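Local coordinates for protein cyclic GMP-AMP synthase-like receptor (Tribolium castaneum, PDB 7LT2) that senses double-stranded RNA in the cytoplasm and makes 2',3'-cGAMP from ATP and GTP, acting as a nucleotidyltransferase of innate immunity, at residues N4-I9 / E359-H364. Sequence-based numbering, arbitrary orientation.
Sequences NILNDI and ENIAKH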
# COMPACT_ATOMS: atom_id res chain seq x y z
N ASN A 4 2.12 -5.18 30.29
CA ASN A 4 1.49 -4.14 29.48
C ASN A 4 2.50 -3.17 28.88
O ASN A 4 2.09 -2.18 28.25
CB ASN A 4 0.45 -3.38 30.32
CG ASN A 4 -0.51 -2.57 29.46
OD1 ASN A 4 -1.20 -3.11 28.60
ND2 ASN A 4 -0.55 -1.26 29.70
N ILE A 5 3.80 -3.43 29.03
CA ILE A 5 4.82 -2.49 28.58
C ILE A 5 4.70 -2.25 27.08
O ILE A 5 4.72 -1.11 26.61
CB ILE A 5 6.22 -2.99 28.95
CG1 ILE A 5 6.46 -2.89 30.46
CG2 ILE A 5 7.29 -2.23 28.18
CD1 ILE A 5 7.79 -3.46 30.90
N LEU A 6 4.59 -3.33 26.30
CA LEU A 6 4.58 -3.18 24.85
C LEU A 6 3.29 -2.54 24.37
O LEU A 6 3.31 -1.67 23.49
CB LEU A 6 4.80 -4.54 24.19
CG LEU A 6 6.23 -5.06 24.36
CD1 LEU A 6 6.36 -6.47 23.81
CD2 LEU A 6 7.21 -4.13 23.65
N ASN A 7 2.15 -2.95 24.93
CA ASN A 7 0.87 -2.34 24.57
C ASN A 7 0.85 -0.86 24.91
O ASN A 7 0.28 -0.05 24.17
CB ASN A 7 -0.27 -3.08 25.26
CG ASN A 7 -1.62 -2.44 25.03
OD1 ASN A 7 -2.27 -1.96 25.97
ND2 ASN A 7 -2.05 -2.41 23.78
N ASP A 8 1.48 -0.48 26.03
CA ASP A 8 1.54 0.93 26.43
C ASP A 8 2.39 1.75 25.46
O ASP A 8 1.99 2.85 25.05
CB ASP A 8 2.08 1.02 27.86
CG ASP A 8 2.24 2.45 28.34
OD1 ASP A 8 1.23 3.19 28.42
OD2 ASP A 8 3.38 2.84 28.67
N ILE A 9 3.55 1.22 25.07
CA ILE A 9 4.39 1.89 24.07
C ILE A 9 3.61 2.09 22.77
O ILE A 9 3.62 3.17 22.17
CB ILE A 9 5.68 1.07 23.82
CG1 ILE A 9 6.56 1.08 25.08
CG2 ILE A 9 6.43 1.60 22.60
CD1 ILE A 9 7.77 0.19 24.96
N GLU A 359 12.26 -4.02 30.29
CA GLU A 359 12.31 -2.58 30.51
C GLU A 359 13.30 -1.88 29.59
O GLU A 359 13.28 -0.65 29.49
CB GLU A 359 12.67 -2.28 31.97
CG GLU A 359 14.13 -2.51 32.34
CD GLU A 359 14.44 -3.97 32.63
OE1 GLU A 359 13.55 -4.83 32.44
OE2 GLU A 359 15.58 -4.26 33.06
N ASN A 360 14.17 -2.63 28.91
CA ASN A 360 15.09 -2.05 27.93
C ASN A 360 14.47 -1.90 26.55
O ASN A 360 15.08 -1.26 25.69
CB ASN A 360 16.36 -2.90 27.82
CG ASN A 360 17.22 -2.83 29.07
OD1 ASN A 360 17.03 -1.96 29.92
ND2 ASN A 360 18.17 -3.75 29.18
N ILE A 361 13.29 -2.48 26.30
CA ILE A 361 12.71 -2.43 24.96
C ILE A 361 12.46 -0.99 24.54
O ILE A 361 12.81 -0.57 23.43
CB ILE A 361 11.42 -3.26 24.90
CG1 ILE A 361 11.72 -4.74 25.13
CG2 ILE A 361 10.72 -3.05 23.56
CD1 ILE A 361 10.46 -5.60 25.24
N ALA A 362 11.83 -0.20 25.43
CA ALA A 362 11.52 1.19 25.10
C ALA A 362 12.78 1.99 24.83
O ALA A 362 12.75 2.95 24.04
CB ALA A 362 10.73 1.83 26.24
N LYS A 363 13.90 1.63 25.46
CA LYS A 363 15.15 2.35 25.22
C LYS A 363 15.64 2.15 23.80
O LYS A 363 16.29 3.05 23.24
CB LYS A 363 16.21 1.89 26.22
CG LYS A 363 15.80 2.05 27.68
CD LYS A 363 16.82 1.41 28.60
CE LYS A 363 16.38 1.49 30.05
NZ LYS A 363 17.37 0.84 30.97
N HIS A 364 15.34 1.01 23.18
CA HIS A 364 15.74 0.75 21.81
C HIS A 364 14.71 1.23 20.80
O HIS A 364 15.08 1.60 19.68
CB HIS A 364 16.00 -0.74 21.59
CG HIS A 364 17.17 -1.28 22.35
ND1 HIS A 364 18.47 -1.16 21.90
CD2 HIS A 364 17.23 -1.94 23.53
CE1 HIS A 364 19.28 -1.72 22.78
NE2 HIS A 364 18.56 -2.20 23.77
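Leu6 meets Ile361 and Ile9 meets Ala362, two methyl-to-methyl contacts that join the first turn of the N-terminal helix to the short helix 361-365 without a hydrogen bond between 4-9 and 359-364. In the first pair a single methyl of Leu6 does the touching: CD2 lies 3.7 Å from Ile361 CG2 and 3.9 Å from Ile361 CD1, both on the same side of it. The torsions of Ile361 turn both methyls to Leu6. Its CG2 stands anti to the backbone N, while CG1 lies beside that N (chi1 -65°) and carries CD1 out in an extended chain (chi2 173°). The Leu6 and Ile361 side chains cross at about a right angle, so they meet over a small patch and do not run alongside one another.

In the second pair an Ile9 methyl flanks the Ala362 CA-CB bond. Ile9, with CG1 anti to the carbonyl carbon and chi2 174°, reaches out until CD1 is 3.6 Å from Ala362 CB and 3.9 Å from Ala362 CA. The backbones are nearer here, consistent with the small alanine, with CA atoms 7.2 Å apart for Ile9 and Ala362 against 8.2 Å for Leu6 and Ile361. All four residues are buried, and the segments bury 215 Å² in all, part on Ile5 and Glu359.

Neighbouring helices complete the packing: Leu6 also touches Leu301, Arg302 and Phe305 of helix 301-318, Ile361 rests on Ile354 of helix 337-354, and Tyr374 of helix 368-375 touches both Ile9 and Ala362. The contact therefore ties the chain's N-terminal helix into the C-terminal helical part of the Mab-21 fold.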